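Local coordinates for acidocalcisomal pyrophosphatase (Trypanosoma brucei brucei, PDB 5C5V), which probably hydrolyses inorganic pyrophosphate with the help of magnesium ions, and pairs a PPase domain with an EF-hand region, at residues 4-9 with 60-65; 10-15 with 85-90; 187-192 with 294-299. All coordinates share one frame; numbering follows the deposited sequence.

Contact 1. Residues 4-9 with 60-65; sequences MIKKIM and TFEKFW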
loop_
_atom_site.group_PDB
_atom_site.type_symbol
_atom_site.label_atom_id
_atom_site.label_comp_id
_atom_site.label_asym_id
_atom_site.label_seq_id
_atom_site.Cartn_x
_atom_site.Cartn_y
_atom_site.Cartn_z
ATOM N N MET A 4 -4.471 -19.469 38.128
ATOM C CA MET A 4 -5.621 -19.333 37.254
ATOM C C MET A 4 -6.823 -18.759 38.001
ATOM O O MET A 4 -7.579 -17.951 37.466
ATOM C CB MET A 4 -6.004 -20.675 36.655
ATOM C CG MET A 4 -7.315 -20.609 35.920
ATOM S SD MET A 4 -7.981 -22.234 35.553
ATOM C CE MET A 4 -8.879 -22.554 37.067
ATOM N N ILE A 5 -7.007 -19.195 39.243
ATOM C CA ILE A 5 -8.105 -18.695 40.051
ATOM C C ILE A 5 -7.848 -17.251 40.436
ATOM O O ILE A 5 -8.770 -16.449 40.517
ATOM C CB ILE A 5 -8.307 -19.533 41.321
ATOM C CG1 ILE A 5 -8.488 -21.014 40.963
ATOM C CG2 ILE A 5 -9.481 -18.994 42.132
ATOM C CD1 ILE A 5 -9.718 -21.306 40.139
ATOM N N LYS A 6 -6.586 -16.925 40.673
ATOM C CA LYS A 6 -6.216 -15.572 41.047
ATOM C C LYS A 6 -6.539 -14.561 39.933
ATOM O O LYS A 6 -6.973 -13.443 40.204
ATOM C CB LYS A 6 -4.733 -15.507 41.411
ATOM C CG LYS A 6 -4.296 -14.141 41.896
ATOM C CD LYS A 6 -2.856 -14.148 42.345
ATOM C CE LYS A 6 -2.540 -12.879 43.107
ATOM N NZ LYS A 6 -1.158 -12.879 43.653
ATOM N N LYS A 7 -6.333 -14.959 38.683
ATOM C CA LYS A 7 -6.616 -14.081 37.550
ATOM C C LYS A 7 -8.115 -13.892 37.352
ATOM O O LYS A 7 -8.581 -12.784 37.083
ATOM C CB LYS A 7 -5.976 -14.633 36.275
ATOM C CG LYS A 7 -4.461 -14.569 36.296
ATOM C CD LYS A 7 -3.879 -14.764 34.911
ATOM C CE LYS A 7 -2.363 -14.880 34.975
ATOM N NZ LYS A 7 -1.705 -13.534 35.106
ATOM N N ILE A 8 -8.867 -14.969 37.522
ATOM C CA ILE A 8 -10.318 -14.890 37.518
ATOM C C ILE A 8 -10.805 -13.885 38.561
ATOM O O ILE A 8 -11.656 -13.047 38.272
ATOM C CB ILE A 8 -10.958 -16.272 37.789
ATOM C CG1 ILE A 8 -10.701 -17.207 36.603
ATOM C CG2 ILE A 8 -12.440 -16.134 38.067
ATOM C CD1 ILE A 8 -11.265 -18.586 36.759
ATOM N N MET A 9 -10.245 -13.954 39.766
ATOM C CA MET A 9 -10.669 -13.072 40.847
ATOM C C MET A 9 -10.188 -11.650 40.611
ATOM O O MET A 9 -10.803 -10.693 41.063
ATOM C CB MET A 9 -10.149 -13.577 42.200
ATOM C CG MET A 9 -10.708 -14.917 42.611
ATOM S SD MET A 9 -12.504 -14.954 42.700
ATOM C CE MET A 9 -12.822 -14.013 44.186
ATOM N N THR A 60 -7.502 -3.466 48.951
ATOM C CA THR A 60 -6.769 -3.627 47.701
ATOM C C THR A 60 -7.098 -4.993 47.123
ATOM O O THR A 60 -7.714 -5.807 47.796
ATOM C CB THR A 60 -5.250 -3.502 47.921
ATOM O OG1 THR A 60 -4.793 -4.589 48.746
ATOM C CG2 THR A 60 -4.934 -2.177 48.615
ATOM N N PHE A 61 -6.707 -5.262 45.883
ATOM C CA PHE A 61 -6.980 -6.589 45.351
ATOM C C PHE A 61 -6.225 -7.617 46.183
ATOM O O PHE A 61 -6.735 -8.708 46.474
ATOM C CB PHE A 61 -6.587 -6.738 43.884
ATOM C CG PHE A 61 -6.588 -8.166 43.425
ATOM C CD1 PHE A 61 -7.763 -8.901 43.437
ATOM C CD2 PHE A 61 -5.422 -8.786 43.016
ATOM C CE1 PHE A 61 -7.781 -10.229 43.040
ATOM C CE2 PHE A 61 -5.432 -10.115 42.615
ATOM C CZ PHE A 61 -6.616 -10.836 42.627
ATOM N N GLU A 62 -5.001 -7.254 46.553
ATOM C CA GLU A 62 -4.111 -8.167 47.258
ATOM C C GLU A 62 -4.713 -8.595 48.593
ATOM O O GLU A 62 -4.585 -9.744 48.987
ATOM C CB GLU A 62 -2.738 -7.523 47.469
ATOM C CG GLU A 62 -1.578 -8.516 47.516
ATOM C CD GLU A 62 -1.489 -9.401 46.278
ATOM O OE1 GLU A 62 -1.598 -8.875 45.151
ATOM O OE2 GLU A 62 -1.293 -10.632 46.430
ATOM N N LYS A 63 -5.387 -7.680 49.279
ATOM C CA LYS A 63 -6.041 -8.035 50.530
ATOM C C LYS A 63 -7.325 -8.803 50.264
ATOM O O LYS A 63 -7.679 -9.704 51.009
ATOM C CB LYS A 63 -6.357 -6.796 51.367
ATOM C CG LYS A 63 -5.175 -5.883 51.656
ATOM C CD LYS A 63 -5.536 -4.886 52.756
ATOM C CE LYS A 63 -4.757 -3.576 52.658
ATOM N NZ LYS A 63 -5.247 -2.627 53.718
ATOM N N PHE A 64 -8.017 -8.457 49.187
ATOM C CA PHE A 64 -9.216 -9.185 48.809
ATOM C C PHE A 64 -8.872 -10.638 48.503
ATOM O O PHE A 64 -9.597 -11.549 48.901
ATOM C CB PHE A 64 -9.889 -8.527 47.604
ATOM C CG PHE A 64 -11.069 -9.294 47.076
ATOM C CD1 PHE A 64 -12.288 -9.257 47.730
ATOM C CD2 PHE A 64 -10.955 -10.050 45.919
ATOM C CE1 PHE A 64 -13.368 -9.967 47.240
ATOM C CE2 PHE A 64 -12.030 -10.754 45.423
ATOM C CZ PHE A 64 -13.239 -10.714 46.088
ATOM N N TRP A 65 -7.755 -10.844 47.804
ATOM C CA TRP A 65 -7.272 -12.187 47.503
ATOM C C TRP A 65 -6.985 -12.949 48.791
ATOM O O TRP A 65 -7.355 -14.112 48.922
ATOM C CB TRP A 65 -6.019 -12.126 46.639
ATOM C CG TRP A 65 -5.440 -13.470 46.246
ATOM C CD1 TRP A 65 -4.159 -13.897 46.454
ATOM C CD2 TRP A 65 -6.108 -14.539 45.556
ATOM N NE1 TRP A 65 -3.991 -15.165 45.946
ATOM C CE2 TRP A 65 -5.171 -15.581 45.390
ATOM C CE3 TRP A 65 -7.404 -14.716 45.064
ATOM C CZ2 TRP A 65 -5.487 -16.777 44.750
ATOM C CZ3 TRP A 65 -7.717 -15.908 44.435
ATOM C CH2 TRP A 65 -6.761 -16.922 44.281
#
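The indole of W65 fills the apolar centre, and K6, M9 and I5 pack around it. K6 covers one face. Its CA sits 3.9 Å from the centroid of the six-membered ring of W65, a CH-pi contact 25° off the ring normal. K6 CG also lies over the W65 ring system, and CD and CE continue past NE1 and CD1. The K6 chain is extended beyond CG, which carries its methylenes across the indole. M9 comes to the edge of W65 instead, with M9 CG 3.6 Å from W65 CZ3. The M9 chain then bends at chi2 and chi3, and CE ends 3.6 Å from F64 CE2. I5 adds a lighter contact, CG2 to W65 CH2 at 4.0 Å. W65 CB stands over one face of the F61 ring, toward its rim. Two rim carbons of F61 meet carbonyls of helix 3-14: CZ is 3.6 Å from K6 O, and CE1 meets M9 O.

The polar edge is thin. K6 NZ and E62 OE2 form a salt bridge at 3.6 Å, a rather long pair whose attraction is probably mostly electrostatic. At the start of helix 61-69, T60 is the N-cap, and its OG1 accepts from K63 N at 3.2 Å.

The axes of helical segments 4-9 and 61-65 run at 125° to each other and approach to 11.1 Å, so large side chains bridge the gap. The arrangement belongs to the N-terminal helical region, consistent with the EF-hand assignment of the protein. F61 also meets F13 edge-to-face, and F64 touches L12, both further along helix 3-14. Helix 3-14 also packs on helix 73-87, through I5 on F80 and M9 on V83.

Contact 2. Residues 10-15 with 85-90; sequences SRLFSA and ADFSMP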
loop_
_atom_site.group_PDB
_atom_site.type_symbol
_atom_site.label_atom_id
_atom_site.label_comp_id
_atom_site.label_asym_id
_atom_site.label_seq_id
_atom_site.Cartn_x
_atom_site.Cartn_y
_atom_site.Cartn_z
ATOM N N SER A 10 -9.071 -11.528 39.907
ATOM C CA SER A 10 -8.537 -10.224 39.539
ATOM C C SER A 10 -9.436 -9.505 38.525
ATOM O O SER A 10 -9.639 -8.298 38.620
ATOM C CB SER A 10 -7.127 -10.377 38.996
ATOM O OG SER A 10 -6.541 -9.107 38.840
ATOM N N ARG A 11 -9.973 -10.241 37.558
ATOM C CA ARG A 11 -10.944 -9.671 36.623
ATOM C C ARG A 11 -12.275 -9.387 37.336
ATOM O O ARG A 11 -12.947 -8.393 37.047
ATOM C CB ARG A 11 -11.163 -10.596 35.429
ATOM C CG ARG A 11 -9.966 -10.668 34.489
ATOM C CD ARG A 11 -10.292 -11.426 33.213
ATOM N NE ARG A 11 -10.579 -12.827 33.477
ATOM C CZ ARG A 11 -9.658 -13.786 33.475
ATOM N NH1 ARG A 11 -8.393 -13.489 33.200
ATOM N NH2 ARG A 11 -10.002 -15.043 33.732
ATOM N N LEU A 12 -12.638 -10.242 38.287
ATOM C CA LEU A 12 -13.820 -10.012 39.092
ATOM C C LEU A 12 -13.698 -8.691 39.850
ATOM O O LEU A 12 -14.642 -7.906 39.934
ATOM C CB LEU A 12 -14.023 -11.182 40.081
ATOM C CG LEU A 12 -15.111 -11.188 41.162
ATOM C CD1 LEU A 12 -14.717 -10.350 42.349
ATOM C CD2 LEU A 12 -16.432 -10.716 40.614
ATOM N N PHE A 13 -12.523 -8.486 40.428
ATOM C CA PHE A 13 -12.232 -7.308 41.226
ATOM C C PHE A 13 -12.360 -6.041 40.364
ATOM O O PHE A 13 -12.928 -5.033 40.789
ATOM C CB PHE A 13 -10.836 -7.438 41.836
ATOM C CG PHE A 13 -10.500 -6.368 42.817
ATOM C CD1 PHE A 13 -10.010 -5.147 42.394
ATOM C CD2 PHE A 13 -10.652 -6.589 44.172
ATOM C CE1 PHE A 13 -9.696 -4.160 43.310
ATOM C CE2 PHE A 13 -10.341 -5.608 45.085
ATOM C CZ PHE A 13 -9.857 -4.392 44.653
ATOM N N SER A 14 -11.842 -6.116 39.144
ATOM C CA SER A 14 -11.881 -4.978 38.234
ATOM C C SER A 14 -13.309 -4.592 37.887
ATOM O O SER A 14 -13.576 -3.437 37.583
ATOM C CB SER A 14 -11.105 -5.277 36.959
ATOM O OG SER A 14 -9.731 -5.403 37.244
ATOM N N ALA A 15 -14.237 -5.542 37.952
ATOM C CA ALA A 15 -15.625 -5.209 37.668
ATOM C C ALA A 15 -16.241 -4.428 38.821
ATOM O O ALA A 15 -17.355 -3.913 38.709
ATOM C CB ALA A 15 -16.427 -6.455 37.376
ATOM N N ALA A 85 -18.154 -18.934 35.868
ATOM C CA ALA A 85 -18.965 -18.805 34.661
ATOM C C ALA A 85 -18.897 -17.385 34.078
ATOM O O ALA A 85 -18.870 -17.198 32.858
ATOM C CB ALA A 85 -20.406 -19.179 34.959
ATOM N N ASP A 86 -18.876 -16.393 34.961
ATOM C CA ASP A 86 -18.925 -15.003 34.551
ATOM C C ASP A 86 -17.553 -14.430 34.193
ATOM O O ASP A 86 -17.451 -13.569 33.334
ATOM C CB ASP A 86 -19.564 -14.160 35.655
ATOM C CG ASP A 86 -21.054 -14.358 35.742
ATOM O OD1 ASP A 86 -21.652 -14.733 34.711
ATOM O OD2 ASP A 86 -21.633 -14.122 36.825
ATOM N N PHE A 87 -16.499 -14.921 34.834
ATOM C CA PHE A 87 -15.210 -14.261 34.746
ATOM C C PHE A 87 -14.051 -15.129 34.279
ATOM O O PHE A 87 -12.927 -14.647 34.168
ATOM C CB PHE A 87 -14.863 -13.634 36.099
ATOM C CG PHE A 87 -15.640 -12.387 36.391
ATOM C CD1 PHE A 87 -15.247 -11.169 35.840
ATOM C CD2 PHE A 87 -16.766 -12.422 37.202
ATOM C CE1 PHE A 87 -15.962 -10.019 36.090
ATOM C CE2 PHE A 87 -17.485 -11.272 37.463
ATOM C CZ PHE A 87 -17.084 -10.066 36.901
ATOM N N SER A 88 -14.304 -16.398 33.990
ATOM C CA SER A 88 -13.255 -17.225 33.399
ATOM C C SER A 88 -13.255 -17.022 31.887
ATOM O O SER A 88 -14.277 -16.672 31.300
ATOM C CB SER A 88 -13.441 -18.705 33.742
ATOM O OG SER A 88 -14.603 -19.217 33.123
ATOM N N MET A 89 -12.113 -17.249 31.255
ATOM C CA MET A 89 -12.023 -17.087 29.817
ATOM C C MET A 89 -12.702 -18.237 29.079
ATOM O O MET A 89 -12.728 -19.368 29.562
ATOM C CB MET A 89 -10.559 -16.982 29.396
ATOM C CG MET A 89 -9.837 -15.768 29.963
ATOM S SD MET A 89 -10.475 -14.190 29.323
ATOM C CE MET A 89 -9.578 -13.029 30.359
ATOM N N PRO A 90 -13.247 -17.944 27.887
ATOM C CA PRO A 90 -13.825 -18.955 26.989
ATOM C C PRO A 90 -12.819 -20.070 26.692
ATOM O O PRO A 90 -13.177 -21.247 26.756
ATOM C CB PRO A 90 -14.172 -18.155 25.721
ATOM C CG PRO A 90 -13.369 -16.886 25.813
ATOM C CD PRO A 90 -13.252 -16.596 27.283
#
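R11 reaches across to F87 and M89. Its CB packs against the F87 ring, 4.1 Å from CD1. Further out, CD meets the methyl CE of M89. The chain bends at chi3 (-65°), which places NE where it can donate to F87 O at 3.1 Å. NH2 donates to the same oxygen at 3.0 Å. Both bonds lie in the guanidinium plane, a side-on grip of one acceptor by two nitrogens. M89 CE lies over one face of the guanidinium, close to CZ and NH1. NH1 also forms a salt bridge with E119.

The F87 ring is turned to the backbone of helix 3-14. L12 CA stands over the ring centre, 3.7 Å from the centroid and 13° off the normal. L12 CD2 touches CE2 of F87, and A15 CB lies 3.7 Å from its CZ. H331 of a second subunit also meets the F87 ring, so the contact borders a subunit interface.

F87 O belongs to the last residue of helix 73-87. A carbonyl there lies at the end where a helix dipole would be negative, so the positive R11 probably stabilises it, and E119 would offset part of the arginine's charge.

Contact 3. Residues 187-192 with 294-299; sequences RFYKHG and RVYKIC. With 2PN (imidodiphosphoric acid), chain C.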
loop_
_atom_site.group_PDB
_atom_site.type_symbol
_atom_site.label_atom_id
_atom_site.label_comp_id
_atom_site.label_asym_id
_atom_site.label_seq_id
_atom_site.Cartn_x
_atom_site.Cartn_y
_atom_site.Cartn_z
ATOM N N ARG A 187 24.876 -26.665 6.611
ATOM C CA ARG A 187 24.608 -26.383 5.202
ATOM C C ARG A 187 24.242 -24.926 4.896
ATOM O O ARG A 187 23.348 -24.343 5.514
ATOM C CB ARG A 187 23.497 -27.314 4.710
ATOM C CG ARG A 187 22.983 -27.063 3.304
ATOM C CD ARG A 187 21.780 -27.962 3.021
ATOM N NE ARG A 187 21.205 -27.764 1.693
ATOM C CZ ARG A 187 19.989 -28.170 1.330
ATOM N NH1 ARG A 187 19.187 -28.778 2.201
ATOM N NH2 ARG A 187 19.560 -27.950 0.092
ATOM N N PHE A 188 24.950 -24.346 3.931
ATOM C CA PHE A 188 24.575 -23.055 3.356
ATOM C C PHE A 188 24.300 -23.261 1.882
ATOM O O PHE A 188 24.995 -24.040 1.237
ATOM C CB PHE A 188 25.674 -22.004 3.534
ATOM C CG PHE A 188 25.959 -21.648 4.967
ATOM C CD1 PHE A 188 25.410 -20.504 5.530
ATOM C CD2 PHE A 188 26.774 -22.453 5.750
ATOM C CE1 PHE A 188 25.664 -20.172 6.840
ATOM C CE2 PHE A 188 27.039 -22.118 7.060
ATOM C CZ PHE A 188 26.483 -20.978 7.605
ATOM N N TYR A 189 23.288 -22.587 1.349
ATOM C CA TYR A 189 23.056 -22.634 -0.086
ATOM C C TYR A 189 24.295 -22.169 -0.835
ATOM O O TYR A 189 24.829 -21.095 -0.561
ATOM C CB TYR A 189 21.888 -21.752 -0.487
ATOM C CG TYR A 189 20.538 -22.252 -0.094
ATOM C CD1 TYR A 189 20.199 -23.590 -0.240
ATOM C CD2 TYR A 189 19.580 -21.376 0.399
ATOM C CE1 TYR A 189 18.951 -24.033 0.105
ATOM C CE2 TYR A 189 18.332 -21.811 0.748
ATOM C CZ TYR A 189 18.019 -23.137 0.604
ATOM O OH TYR A 189 16.762 -23.571 0.942
ATOM N N LYS A 190 24.744 -22.968 -1.788
ATOM C CA LYS A 190 25.882 -22.578 -2.597
ATOM C C LYS A 190 25.426 -21.696 -3.759
ATOM O O LYS A 190 26.132 -20.766 -4.157
ATOM C CB LYS A 190 26.610 -23.814 -3.107
ATOM C CG LYS A 190 27.907 -23.528 -3.795
ATOM C CD LYS A 190 28.611 -24.836 -4.112
ATOM C CE LYS A 190 29.780 -24.635 -5.058
ATOM N NZ LYS A 190 30.287 -25.963 -5.518
ATOM N N HIS A 191 24.226 -21.966 -4.262
ATOM C CA HIS A 191 23.698 -21.290 -5.444
ATOM C C HIS A 191 23.535 -19.789 -5.265
ATOM O O HIS A 191 23.751 -19.017 -6.194
ATOM C CB HIS A 191 22.351 -21.899 -5.831
ATOM C CG HIS A 191 21.714 -21.265 -7.029
ATOM N ND1 HIS A 191 22.361 -21.142 -8.241
ATOM C CD2 HIS A 191 20.480 -20.732 -7.203
ATOM C CE1 HIS A 191 21.557 -20.551 -9.109
ATOM N NE2 HIS A 191 20.407 -20.305 -8.508
ATOM N N GLY A 192 23.136 -19.392 -4.061
ATOM C CA GLY A 192 22.905 -17.998 -3.735
ATOM C C GLY A 192 21.972 -17.894 -2.544
ATOM O O GLY A 192 21.648 -18.901 -1.910
ATOM N N ARG A 294 14.704 -24.843 -9.631
ATOM C CA ARG A 294 15.079 -25.749 -10.706
ATOM C C ARG A 294 16.566 -26.065 -10.642
ATOM O O ARG A 294 16.958 -27.232 -10.727
ATOM C CB ARG A 294 14.746 -25.159 -12.084
ATOM C CG ARG A 294 15.036 -26.139 -13.236
ATOM C CD ARG A 294 14.780 -25.544 -14.622
ATOM N NE ARG A 294 15.791 -24.556 -14.975
ATOM C CZ ARG A 294 16.938 -24.854 -15.585
ATOM N NH1 ARG A 294 17.219 -26.109 -15.927
ATOM N NH2 ARG A 294 17.805 -23.893 -15.865
ATOM N N VAL A 295 17.391 -25.041 -10.427
ATOM C CA VAL A 295 18.830 -25.193 -10.618
ATOM C C VAL A 295 19.689 -25.187 -9.353
ATOM O O VAL A 295 20.885 -25.482 -9.437
ATOM C CB VAL A 295 19.395 -24.063 -11.528
ATOM C CG1 VAL A 295 18.608 -23.960 -12.815
ATOM C CG2 VAL A 295 19.401 -22.717 -10.794
ATOM N N TYR A 296 19.114 -24.866 -8.190
ATOM C CA TYR A 296 19.964 -24.514 -7.046
ATOM C C TYR A 296 20.888 -25.628 -6.560
ATOM O O TYR A 296 21.939 -25.343 -6.014
ATOM C CB TYR A 296 19.114 -23.988 -5.875
ATOM C CG TYR A 296 18.301 -24.998 -5.070
ATOM C CD1 TYR A 296 18.543 -25.180 -3.713
ATOM C CD2 TYR A 296 17.262 -25.719 -5.653
ATOM C CE1 TYR A 296 17.780 -26.082 -2.944
ATOM C CE2 TYR A 296 16.505 -26.638 -4.903
ATOM C CZ TYR A 296 16.765 -26.801 -3.549
ATOM O OH TYR A 296 16.024 -27.681 -2.817
ATOM N N LYS A 297 20.536 -26.887 -6.791
ATOM C CA LYS A 297 21.383 -27.975 -6.307
ATOM C C LYS A 297 22.444 -28.422 -7.316
ATOM O O LYS A 297 23.330 -29.204 -6.977
ATOM C CB LYS A 297 20.524 -29.182 -5.897
ATOM C CG LYS A 297 19.736 -28.969 -4.594
ATOM C CD LYS A 297 18.870 -30.185 -4.249
ATOM C CE LYS A 297 18.002 -29.928 -3.009
ATOM N NZ LYS A 297 17.183 -31.114 -2.588
ATOM N N ILE A 298 22.358 -27.925 -8.545
ATOM C CA ILE A 298 23.275 -28.345 -9.599
ATOM C C ILE A 298 24.717 -27.995 -9.247
ATOM O O ILE A 298 25.623 -28.804 -9.443
ATOM C CB ILE A 298 22.907 -27.719 -10.958
ATOM C CG1 ILE A 298 21.582 -28.294 -11.456
ATOM C CG2 ILE A 298 24.001 -27.989 -11.975
ATOM C CD1 ILE A 298 21.086 -27.681 -12.749
ATOM N N CYS A 299 24.925 -26.797 -8.709
ATOM C CA CYS A 299 26.260 -26.375 -8.291
ATOM C C CYS A 299 26.765 -27.193 -7.103
ATOM O O CYS A 299 27.935 -27.090 -6.728
ATOM C CB CYS A 299 26.255 -24.883 -7.924
ATOM S SG CYS A 299 25.342 -24.476 -6.390
HETATM P P1 2PN C . 15.899 -29.213 0.310
HETATM O O1 2PN C . 16.692 -29.943 1.425
HETATM O O2 2PN C . 15.308 -30.283 -0.647
HETATM O O3 2PN C . 16.837 -28.197 -0.399
HETATM N N1 2PN C . 14.708 -28.329 0.998
HETATM P P2 2PN C . 13.370 -28.956 1.705
HETATM O O4 2PN C . 13.763 -30.018 2.795
HETATM O O5 2PN C . 12.575 -29.647 0.614
HETATM O O6 2PN C . 12.584 -27.887 2.326
HETATM O O HOH W 1 22.596 -24.411 -3.369
#
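O3 of imidodiphosphoric acid is gripped by Y296 OH at 2.6 Å and R187 NH2 at 2.8 Å, one donor from each segment. R187 is extended from CG to NE, and its guanidinium meets the ligand edge-on. NH1 takes O1 at 2.9 Å in a nearly straight bond of 170°. K297 NZ binds O2 at 2.8 Å, so three oxygens on one phosphorus are held. K297 CG also lies over the centre of the Y296 ring. Y189 CE1 approaches Y296 CE1 at 3.9 Å, the ring planes standing at 82°.

Away from the ligand, K190 NZ donates to C299 O at 2.9 Å. One water accepts from H191 N and donates to Y296 O. The H191 ring lies against Y296 N and CB, and V295 CG2 is 3.5 Å from its NE2. H191 O accepts a hydrogen bond from R163 of a third subunit.

The two segments supply R187, Y296 and K297 to the imidodiphosphate pocket. NH1 of R187 has a second partner in D180 of strand 177-182, and K297 in the magnesium ligand D251 of strand 238-251. W292 of helix 285-295 stacks on Y296 and meets Y189 and H191 edge-to-face.

From the N terminus, helix 3-14 opens both contact 1 and contact 2. Contact 1 closes a loop of 50 residues by bringing helix 61-69 back to its first half. Contact 2 closes a loop of 69 residues by bringing the end of helix 73-87 to its second half. The two loops cross, since their segments alternate along the chain, and they touch where I8 packs on S88 and F61 on S10. Together they bind the first helix to the last two of the N-terminal helical region. Contact 3 follows in series and closes a 101-residue loop within the pyrophosphatase domain. Its centre lies about 58 Å from that of contact 1, on the opposite side of the chain's centre.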